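Local coordinates for cysteine synthase (Helicobacter pylori, PDB 6AHI), which catalyses O-acetylserine-dependent cystathionine synthesis as a homodimeric pyridoxal 5'-phosphate enzyme of the PLP-II family, at the interface of chains A and B. Sequence-based numbering; all coordinates share one arbitrary frame. Chains: chain A/B, Cysteine synthase.

All three contacts are parts of one two-fold symmetric homodimer interface. Contact 1 contains both symmetric halves, while contacts 2 and 3 each recur with the chains exchanged. Contact 1 pairs the 3-10 turns that start at residue 296 of both chains. Contact 3 is about 16 Å from it, between C-alpha centres, and shares A:Ile107 of helix 102-110. Contact 2 lies about 22 Å from contact 1 and about 25 Å from contact 3. There the N-terminal strand of one chain joins a strand of the other. B:Met7 serves in contact 2 and A:Met7 in contact 3. Charge pairing, strand pairing and apolar packing thus hold different regions together.

Contact 1: the interface of chains A and B. Residues chain A 103, 107, 297-298, 300; chain B 103, 107, 297-298, 300.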
loop_
_atom_site.group_PDB
_atom_site.type_symbol
_atom_site.label_atom_id
_atom_site.label_comp_id
_atom_site.label_asym_id
_atom_site.label_seq_id
_atom_site.Cartn_x
_atom_site.Cartn_y
_atom_site.Cartn_z
ATOM N N GLU A 103 2.425 7.625 -12.679
ATOM C CA GLU A 103 1.618 6.872 -11.744
ATOM C C GLU A 103 1.037 7.809 -10.673
ATOM O O GLU A 103 -0.151 7.749 -10.361
ATOM C CB GLU A 103 2.451 5.761 -11.104
ATOM C CG GLU A 103 2.745 4.583 -12.024
ATOM C CD GLU A 103 4.183 4.434 -12.514
ATOM O OE1 GLU A 103 4.557 5.151 -13.460
ATOM O OE2 GLU A 103 4.935 3.575 -11.952
ATOM N N ILE A 107 -2.985 8.830 -9.834
ATOM C CA ILE A 107 -3.577 8.645 -8.526
ATOM C C ILE A 107 -4.199 9.972 -8.077
ATOM O O ILE A 107 -5.319 9.992 -7.616
ATOM C CB ILE A 107 -2.549 8.091 -7.523
ATOM C CG1 ILE A 107 -2.145 6.669 -7.886
ATOM C CG2 ILE A 107 -3.095 8.170 -6.123
ATOM C CD1 ILE A 107 -0.977 6.169 -7.139
ATOM N N ASP A 297 5.726 0.813 -5.326
ATOM C CA ASP A 297 4.785 0.479 -6.399
ATOM C C ASP A 297 4.700 1.577 -7.451
ATOM O O ASP A 297 4.485 1.280 -8.614
ATOM C CB ASP A 297 3.364 0.272 -5.877
ATOM C CG ASP A 297 3.262 -0.837 -4.863
ATOM O OD1 ASP A 297 4.031 -0.808 -3.844
ATOM O OD2 ASP A 297 2.430 -1.709 -5.086
ATOM N N ARG A 298 4.860 2.836 -7.041
ATOM C CA ARG A 298 4.690 3.943 -7.990
ATOM C C ARG A 298 5.952 4.110 -8.855
ATOM O O ARG A 298 5.972 4.980 -9.697
ATOM C CB ARG A 298 4.371 5.252 -7.252
ATOM C CG ARG A 298 2.936 5.412 -6.751
ATOM C CD ARG A 298 2.601 4.676 -5.493
ATOM N NE ARG A 298 1.251 4.935 -4.993
ATOM C CZ ARG A 298 0.940 5.808 -4.034
ATOM N NH1 ARG A 298 1.824 6.710 -3.633
ATOM N NH2 ARG A 298 -0.264 5.774 -3.493
ATOM N N LEU A 300 7.542 1.153 -10.346
ATOM C CA LEU A 300 7.815 -0.102 -11.066
ATOM C C LEU A 300 8.026 0.169 -12.564
ATOM O O LEU A 300 8.825 -0.515 -13.167
ATOM C CB LEU A 300 6.689 -1.111 -10.807
ATOM C CG LEU A 300 6.593 -1.584 -9.352
ATOM C CD1 LEU A 300 5.338 -2.389 -9.082
ATOM C CD2 LEU A 300 7.824 -2.397 -8.984
ATOM N N GLU B 103 3.301 -5.548 -12.984
ATOM C CA GLU B 103 3.688 -5.030 -11.639
ATOM C C GLU B 103 3.818 -6.170 -10.616
ATOM O O GLU B 103 4.796 -6.244 -9.895
ATOM C CB GLU B 103 2.713 -3.965 -11.126
ATOM C CG GLU B 103 2.771 -2.668 -11.924
ATOM C CD GLU B 103 1.714 -2.597 -13.025
ATOM O OE1 GLU B 103 1.499 -3.624 -13.729
ATOM O OE2 GLU B 103 1.066 -1.543 -13.137
ATOM N N ILE B 107 7.218 -7.471 -8.566
ATOM C CA ILE B 107 7.261 -7.489 -7.105
ATOM C C ILE B 107 7.666 -8.892 -6.651
ATOM O O ILE B 107 8.505 -9.023 -5.794
ATOM C CB ILE B 107 5.929 -7.027 -6.500
ATOM C CG1 ILE B 107 5.738 -5.537 -6.714
ATOM C CG2 ILE B 107 5.849 -7.383 -5.017
ATOM C CD1 ILE B 107 4.347 -5.071 -6.421
ATOM N N ASP B 297 -2.606 0.066 -7.245
ATOM C CA ASP B 297 -1.301 0.488 -7.760
ATOM C C ASP B 297 -0.693 -0.574 -8.678
ATOM O O ASP B 297 0.052 -0.238 -9.534
ATOM C CB ASP B 297 -0.281 0.762 -6.656
ATOM C CG ASP B 297 -0.779 1.733 -5.604
ATOM O OD1 ASP B 297 -1.808 1.391 -4.914
ATOM O OD2 ASP B 297 -0.153 2.816 -5.471
ATOM N N ARG B 298 -1.046 -1.847 -8.500
ATOM C CA ARG B 298 -0.498 -2.928 -9.314
ATOM C C ARG B 298 -1.202 -2.989 -10.682
ATOM O O ARG B 298 -0.974 -3.937 -11.431
ATOM C CB ARG B 298 -0.624 -4.272 -8.580
ATOM C CG ARG B 298 0.515 -4.553 -7.612
ATOM C CD ARG B 298 0.318 -3.849 -6.300
ATOM N NE ARG B 298 1.329 -4.124 -5.276
ATOM C CZ ARG B 298 1.237 -5.107 -4.383
ATOM N NH1 ARG B 298 0.277 -6.008 -4.463
ATOM N NH2 ARG B 298 2.133 -5.193 -3.425
ATOM N N LEU B 300 -1.778 0.118 -12.544
ATOM C CA LEU B 300 -1.638 1.438 -13.197
ATOM C C LEU B 300 -1.159 1.282 -14.646
ATOM O O LEU B 300 -1.599 2.064 -15.470
ATOM C CB LEU B 300 -0.726 2.355 -12.371
ATOM C CG LEU B 300 -1.359 2.786 -11.044
ATOM C CD1 LEU B 300 -0.372 3.513 -10.154
ATOM C CD2 LEU B 300 -2.619 3.634 -11.268
#
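Two reciprocal salt bridges join the 3-10 turns that begin at residue 296 in the two subunits of the homodimer. A:Arg298 shows how they form. From CB, its CG lies anti to the carbonyl carbon and beside the backbone N. The chain bends at chi2 (79°), then runs straight on at chi3, and chi4 (-98°) turns the guanidinium. CD of A:Arg298 comes within 3.3 Å of B:Asp297 OD2. The next atom, NE, makes the salt bridge and hydrogen bond to the same carboxylate oxygen. The distance from A:Arg298 NE to B:Asp297 OD2 is 2.6 Å. The oxygen sits at the guanidinium edge, in its plane, and is met nearly along its C-O axis. The bond is clearly bent, with 141° at the hydrogen. Guanidinium and carboxylate are nearly coplanar. Farther out, A:Arg298 CZ is 3.5 Å from B:Asp297 OD2, and NH2 passes at 3.6 Å from that oxygen. The grip is therefore through NE. The two aspartates meet back to back, CB to CB. A:Asp297 OD2 and B:Asp297 OD2 stay 5.2 Å apart, and the opposite arginines may offset this like charge. Leucines flank the pair. The side chains of A:Leu300 and B:Glu103 cross obliquely, with CD1 of the leucine against CB and CG of the glutamate. B:Leu300 meets A:Glu103 likewise. A:Leu300 CD1 also touches B:Ile107 CD1. In the twin bridge, B:Arg298 NE lies 2.7 Å from A:Asp297 OD2.

Contact 2: the interface of chains A and B. Residues chain A 14-18, 36, 39, 167, 262; chain B 1-4, 6-7.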
loop_
_atom_site.group_PDB
_atom_site.type_symbol
_atom_site.label_atom_id
_atom_site.label_comp_id
_atom_site.label_asym_id
_atom_site.label_seq_id
_atom_site.Cartn_x
_atom_site.Cartn_y
_atom_site.Cartn_z
ATOM N N THR A 14 1.720 4.393 12.293
ATOM C CA THR A 14 2.412 3.416 11.479
ATOM C C THR A 14 3.366 2.584 12.330
ATOM O O THR A 14 3.912 3.069 13.336
ATOM C CB THR A 14 3.170 4.114 10.350
ATOM O OG1 THR A 14 3.996 5.150 10.880
ATOM C CG2 THR A 14 2.218 4.673 9.327
ATOM N N PRO A 15 3.701 1.361 11.894
ATOM C CA PRO A 15 4.657 0.545 12.644
ATOM C C PRO A 15 6.114 1.005 12.425
ATOM O O PRO A 15 6.396 1.870 11.572
ATOM C CB PRO A 15 4.471 -0.866 12.089
ATOM C CG PRO A 15 3.735 -0.728 10.788
ATOM C CD PRO A 15 3.133 0.665 10.733
ATOM N N VAL A 16 7.009 0.457 13.245
ATOM C CA VAL A 16 8.408 0.713 13.155
ATOM C C VAL A 16 9.109 -0.633 12.959
ATOM O O VAL A 16 8.853 -1.563 13.724
ATOM C CB VAL A 16 8.907 1.415 14.425
ATOM C CG1 VAL A 16 10.409 1.555 14.398
ATOM C CG2 VAL A 16 8.261 2.791 14.639
ATOM N N PHE A 17 9.926 -0.748 11.909
ATOM C CA PHE A 17 10.708 -1.911 11.651
ATOM C C PHE A 17 12.039 -1.796 12.390
ATOM O O PHE A 17 12.755 -0.777 12.246
ATOM C CB PHE A 17 10.949 -2.066 10.151
ATOM C CG PHE A 17 11.272 -3.493 9.749
ATOM C CD1 PHE A 17 12.546 -3.994 9.930
ATOM C CD2 PHE A 17 10.283 -4.360 9.329
ATOM C CE1 PHE A 17 12.841 -5.322 9.651
ATOM C CE2 PHE A 17 10.578 -5.675 9.002
ATOM C CZ PHE A 17 11.854 -6.161 9.182
ATOM N N LYS A 18 12.395 -2.829 13.160
ATOM C CA LYS A 18 13.670 -2.855 13.883
ATOM C C LYS A 18 14.652 -3.805 13.191
ATOM O O LYS A 18 14.366 -5.010 12.992
ATOM C CB LYS A 18 13.499 -3.288 15.334
ATOM C CG LYS A 18 14.775 -3.287 16.168
ATOM C CD LYS A 18 14.550 -3.984 17.494
ATOM C CE LYS A 18 15.662 -3.726 18.475
ATOM N NZ LYS A 18 15.337 -4.420 19.743
ATOM N N LEU A 36 7.692 3.310 9.213
ATOM C CA LEU A 36 7.170 2.838 7.942
ATOM C C LEU A 36 5.993 3.714 7.461
ATOM O O LEU A 36 4.834 3.260 7.433
ATOM C CB LEU A 36 6.728 1.378 8.093
ATOM C CG LEU A 36 7.812 0.411 8.560
ATOM C CD1 LEU A 36 7.302 -1.018 8.468
ATOM C CD2 LEU A 36 9.080 0.612 7.739
ATOM N N LEU A 39 3.207 2.937 4.672
ATOM C CA LEU A 39 1.999 2.203 4.930
ATOM C C LEU A 39 0.822 3.142 5.236
ATOM O O LEU A 39 -0.256 2.666 5.483
ATOM C CB LEU A 39 2.222 1.198 6.062
ATOM C CG LEU A 39 3.348 0.196 5.801
ATOM C CD1 LEU A 39 3.581 -0.721 6.989
ATOM C CD2 LEU A 39 3.057 -0.632 4.563
ATOM N N GLU A 167 6.273 5.411 20.789
ATOM C CA GLU A 167 6.606 4.016 20.455
ATOM C C GLU A 167 8.035 3.670 20.917
ATOM O O GLU A 167 8.300 2.545 21.310
ATOM C CB GLU A 167 6.621 3.739 18.944
ATOM C CG GLU A 167 5.310 3.899 18.195
ATOM C CD GLU A 167 5.462 3.819 16.671
ATOM O OE1 GLU A 167 6.027 4.795 16.110
ATOM O OE2 GLU A 167 5.045 2.756 16.049
ATOM N N LEU A 262 10.222 -5.454 2.499
ATOM C CA LEU A 262 9.809 -4.068 2.501
ATOM C C LEU A 262 9.826 -3.553 1.054
ATOM O O LEU A 262 10.867 -3.573 0.391
ATOM C CB LEU A 262 10.742 -3.263 3.403
ATOM C CG LEU A 262 10.480 -3.398 4.896
ATOM C CD1 LEU A 262 11.720 -3.057 5.708
ATOM C CD2 LEU A 262 9.303 -2.533 5.335
ATOM N N MET B 1 1.574 2.401 17.029
ATOM C CA MET B 1 1.306 1.048 16.454
ATOM C C MET B 1 2.169 0.012 17.191
ATOM O O MET B 1 1.773 -0.496 18.228
ATOM C CB MET B 1 1.615 1.018 14.955
ATOM C CG MET B 1 1.311 -0.279 14.276
ATOM S SD MET B 1 -0.475 -0.501 14.062
ATOM C CE MET B 1 -0.697 0.029 12.361
ATOM N N MET B 2 3.373 -0.269 16.690
ATOM C CA MET B 2 4.096 -1.476 17.091
ATOM C C MET B 2 5.510 -1.500 16.477
ATOM O O MET B 2 5.702 -1.036 15.362
ATOM C CB MET B 2 3.306 -2.689 16.582
ATOM C CG MET B 2 3.688 -3.991 17.255
ATOM S SD MET B 2 2.732 -5.376 16.569
ATOM C CE MET B 2 1.151 -5.027 17.341
ATOM N N ILE B 3 6.457 -2.121 17.183
ATOM C CA ILE B 3 7.774 -2.394 16.690
ATOM C C ILE B 3 7.762 -3.838 16.157
ATOM O O ILE B 3 7.407 -4.743 16.906
ATOM C CB ILE B 3 8.821 -2.220 17.784
ATOM C CG1 ILE B 3 8.859 -0.799 18.349
ATOM C CG2 ILE B 3 10.198 -2.656 17.314
ATOM C CD1 ILE B 3 9.528 -0.725 19.677
ATOM N N ILE B 4 8.137 -4.008 14.894
ATOM C CA ILE B 4 8.157 -5.323 14.240
ATOM C C ILE B 4 9.555 -5.638 13.696
ATOM O O ILE B 4 10.378 -4.748 13.420
ATOM C CB ILE B 4 7.090 -5.376 13.150
ATOM C CG1 ILE B 4 7.398 -4.467 11.956
ATOM C CG2 ILE B 4 5.718 -5.068 13.735
ATOM C CD1 ILE B 4 6.397 -4.661 10.861
ATOM N N THR B 6 9.655 -8.473 11.485
ATOM C CA THR B 6 9.270 -9.175 10.286
ATOM C C THR B 6 7.982 -8.546 9.749
ATOM O O THR B 6 7.108 -8.200 10.498
ATOM C CB THR B 6 9.124 -10.691 10.541
ATOM O OG1 THR B 6 8.517 -11.247 9.365
ATOM C CG2 THR B 6 8.270 -11.037 11.737
ATOM N N MET B 7 7.872 -8.414 8.430
ATOM C CA MET B 7 6.698 -7.893 7.807
ATOM C C MET B 7 5.517 -8.836 7.984
ATOM O O MET B 7 4.365 -8.390 7.888
ATOM C CB MET B 7 6.900 -7.612 6.316
ATOM C CG MET B 7 7.711 -6.360 6.054
ATOM S SD MET B 7 7.300 -4.897 7.055
ATOM C CE MET B 7 5.656 -4.480 6.487
#
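A parallel beta pairing between subunits, in this member of the cysteine synthase/cystathionine beta-synthase family, sets B:Ile3 and B:Ile4 beside strand 16-19 of chain A. Backbone hydrogen bonds hold it. A:Val16 N gives to B:Met2 O at 2.9 Å, in the carbonyl plane. B:Ile4 N gives to A:Val16 O at 2.8 Å. A:Lys18 N gives to B:Ile4 O at 2.8 Å. All are nearly straight, and the last two donors lie nearly along the C=O axis. B:Ile4 O also sits above one face of the A:Phe17 ring, toward the rim. On the opposite face lies A:Leu262 CD1, from the ring's own chain. B:Ile4 has CG1 in the crowded position between backbone N and carbonyl carbon (chi1 69°). That torsion sets B:Ile4 CG1 beside A:Val16 O and 3.9 Å from the rim carbon A:Phe17 CD2; the two side chains cross at about a right angle. Beyond the strand, B:Met7 is bent at chi2 and chi3. B:Met7 SD rests 3.5 Å from A:Leu262 CD2 and 3.8 Å from A:Phe17 CD2. A:Leu36 comes to this sulfur tip to tip. At the other end, poorly ordered B:Met1 lies alongside A:Pro15. Extended A:Glu167 brings OE2 to 3.5 Å from B:Met2 N, too long to count as a bond.

Contact 3: the interface of chains A and B. Residues chain A 7, 41, 83, 86, 107, 110-111; chain B 254, 257-261, 263.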
loop_
_atom_site.group_PDB
_atom_site.type_symbol
_atom_site.label_atom_id
_atom_site.label_comp_id
_atom_site.label_asym_id
_atom_site.label_seq_id
_atom_site.Cartn_x
_atom_site.Cartn_y
_atom_site.Cartn_z
ATOM N N MET A 7 -10.986 7.576 4.683
ATOM C CA MET A 7 -9.648 6.963 4.655
ATOM C C MET A 7 -8.654 7.808 5.476
ATOM O O MET A 7 -7.609 7.339 5.899
ATOM C CB MET A 7 -9.172 6.797 3.211
ATOM C CG MET A 7 -9.692 5.514 2.567
ATOM S SD MET A 7 -9.718 4.052 3.679
ATOM C CE MET A 7 -7.979 3.644 3.729
ATOM N N PRO A 41 -2.340 5.443 4.053
ATOM C CA PRO A 41 -3.295 5.095 2.991
ATOM C C PRO A 41 -3.044 5.765 1.634
ATOM O O PRO A 41 -3.464 5.220 0.610
ATOM C CB PRO A 41 -4.656 5.522 3.580
ATOM C CG PRO A 41 -4.296 6.573 4.620
ATOM C CD PRO A 41 -2.992 6.071 5.215
ATOM N N LEU A 83 -6.352 13.215 -1.101
ATOM C CA LEU A 83 -6.968 12.199 -0.215
ATOM C C LEU A 83 -7.705 12.876 0.947
ATOM O O LEU A 83 -8.879 12.571 1.212
ATOM C CB LEU A 83 -5.868 11.250 0.261
ATOM C CG LEU A 83 -6.326 10.126 1.186
ATOM C CD1 LEU A 83 -7.410 9.314 0.548
ATOM C CD2 LEU A 83 -5.157 9.221 1.515
ATOM N N ILE A 86 -11.094 14.986 0.275
ATOM C CA ILE A 86 -12.347 14.238 0.039
ATOM C C ILE A 86 -13.337 14.430 1.196
ATOM O O ILE A 86 -14.508 14.719 0.966
ATOM C CB ILE A 86 -12.047 12.754 -0.239
ATOM C CG1 ILE A 86 -11.336 12.613 -1.587
ATOM C CG2 ILE A 86 -13.332 11.940 -0.172
ATOM C CD1 ILE A 86 -10.844 11.234 -1.906
ATOM N N ILE A 107 -2.985 8.830 -9.834
ATOM C CA ILE A 107 -3.577 8.645 -8.526
ATOM C C ILE A 107 -4.199 9.972 -8.077
ATOM O O ILE A 107 -5.319 9.992 -7.616
ATOM C CB ILE A 107 -2.549 8.091 -7.523
ATOM C CG1 ILE A 107 -2.145 6.669 -7.886
ATOM C CG2 ILE A 107 -3.095 8.170 -6.123
ATOM C CD1 ILE A 107 -0.977 6.169 -7.139
ATOM N N ALA A 110 -7.333 10.269 -9.991
ATOM C CA ALA A 110 -8.266 9.246 -9.444
ATOM C C ALA A 110 -8.978 9.788 -8.196
ATOM O O ALA A 110 -10.187 9.545 -8.046
ATOM C CB ALA A 110 -7.562 7.940 -9.186
ATOM N N LEU A 111 -8.268 10.572 -7.372
ATOM C CA LEU A 111 -8.796 11.118 -6.105
ATOM C C LEU A 111 -9.592 12.418 -6.293
ATOM O O LEU A 111 -9.979 13.051 -5.296
ATOM C CB LEU A 111 -7.640 11.348 -5.133
ATOM C CG LEU A 111 -6.938 10.088 -4.646
ATOM C CD1 LEU A 111 -5.609 10.416 -4.004
ATOM C CD2 LEU A 111 -7.827 9.295 -3.680
ATOM N N ARG B 254 -13.376 3.355 -9.868
ATOM C CA ARG B 254 -13.073 4.785 -9.970
ATOM C C ARG B 254 -13.872 5.588 -8.927
ATOM O O ARG B 254 -13.337 6.524 -8.322
ATOM C CB ARG B 254 -13.308 5.282 -11.400
ATOM C CG ARG B 254 -12.393 4.651 -12.451
ATOM C CD ARG B 254 -12.539 5.305 -13.830
ATOM N NE ARG B 254 -13.933 5.490 -14.253
ATOM C CZ ARG B 254 -14.633 4.649 -15.022
ATOM N NH1 ARG B 254 -14.053 3.586 -15.547
ATOM N NH2 ARG B 254 -15.909 4.875 -15.258
ATOM N N ALA B 257 -12.344 5.518 -5.372
ATOM C CA ALA B 257 -11.205 6.390 -5.242
ATOM C C ALA B 257 -11.667 7.838 -5.103
ATOM O O ALA B 257 -11.248 8.541 -4.157
ATOM C CB ALA B 257 -10.288 6.208 -6.429
ATOM N N LYS B 258 -12.483 8.296 -6.078
ATOM C CA LYS B 258 -12.953 9.676 -6.152
ATOM C C LYS B 258 -13.819 10.045 -4.937
ATOM O O LYS B 258 -13.645 11.112 -4.352
ATOM C CB LYS B 258 -13.732 9.921 -7.452
ATOM C CG LYS B 258 -13.984 11.376 -7.786
ATOM C CD LYS B 258 -14.532 11.586 -9.189
ATOM C CE LYS B 258 -15.013 13.003 -9.419
ATOM N NZ LYS B 258 -13.897 13.974 -9.386
ATOM N N LYS B 259 -14.719 9.157 -4.529
ATOM C CA LYS B 259 -15.677 9.509 -3.467
ATOM C C LYS B 259 -15.163 9.163 -2.061
ATOM O O LYS B 259 -15.579 9.785 -1.111
ATOM C CB LYS B 259 -17.030 8.807 -3.661
ATOM C CG LYS B 259 -17.795 9.211 -4.918
ATOM C CD LYS B 259 -19.174 8.545 -4.979
ATOM C CE LYS B 259 -19.939 8.889 -6.237
ATOM N NZ LYS B 259 -20.386 10.301 -6.214
ATOM N N ASN B 260 -14.345 8.114 -1.924
ATOM C CA ASN B 260 -14.066 7.533 -0.587
ATOM C C ASN B 260 -12.563 7.499 -0.283
ATOM O O ASN B 260 -12.182 7.151 0.829
ATOM C CB ASN B 260 -14.689 6.138 -0.470
ATOM C CG ASN B 260 -16.148 6.156 -0.866
ATOM O OD1 ASN B 260 -16.975 6.798 -0.206
ATOM N ND2 ASN B 260 -16.457 5.570 -2.007
ATOM N N GLY B 261 -11.719 7.802 -1.286
ATOM C CA GLY B 261 -10.291 7.789 -1.118
ATOM C C GLY B 261 -9.693 6.385 -1.050
ATOM O O GLY B 261 -8.539 6.225 -0.639
ATOM N N LEU B 263 -8.057 3.317 -2.813
ATOM C CA LEU B 263 -7.274 3.010 -4.021
ATOM C C LEU B 263 -7.179 1.489 -4.163
ATOM O O LEU B 263 -6.159 0.879 -3.846
ATOM C CB LEU B 263 -5.916 3.685 -3.866
ATOM C CG LEU B 263 -6.011 5.208 -3.786
ATOM C CD1 LEU B 263 -4.691 5.824 -3.366
ATOM C CD2 LEU B 263 -6.461 5.814 -5.116
HETATM O O HOH W 1 -11.489 8.040 -9.572
HETATM O O HOH W 2 -6.487 5.162 0.666
#
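The C-terminal end of helix 246-260 of chain B, with the glycine turn after it, packs into an apolar surface of chain A. B:Gly261 adopts a positive phi of 74°. Several chain A side chains converge on its bare CA. A:Ile86 CD1 is 3.6 Å from B:Gly261 CA, and A:Leu83 CD1 is 3.7 Å from it. A:Leu111 CD2 also approaches this carbon. A:Ile86 uses both branches. CG1 is anti to the carbonyl carbon (chi1 -68°) and carries CD1 inward to B:Gly261 and B:Ala257 O. A:Ile86 CG2, anti to the backbone N, lies 3.3 Å from B:Lys259 O, so it faces the carbonyls at the helix end. A:Met7 has CG anti to its carbonyl carbon (chi1 -84°), which brings CG against the carbonyl oxygens of B:Asn260 and B:Gly261; the chain then bends at chi2 and chi3. B:Leu263 divides its methyls. B:Leu263 CD1 touches A:Ile107 CG2 at 4.0 Å, the side chains crossing at about a right angle. CD2 meets A:Leu111 CD2. Direct polar bonds do not link the two sides; water does. Water 1 joins A:Ala110 O, at 2.5 Å, to B:Arg254 O, at 2.7 Å. Water 2 joins A:Pro41 O to B:Gly261 O. Chain A contributes the ends of helices 76-85 and 102-110 with the residue after each, the 3-10 turn 7-10 and the loop at A:Pro41. Chain B contributes the last turn of helix 246-260 and the start of the segment leading to helix 266-281.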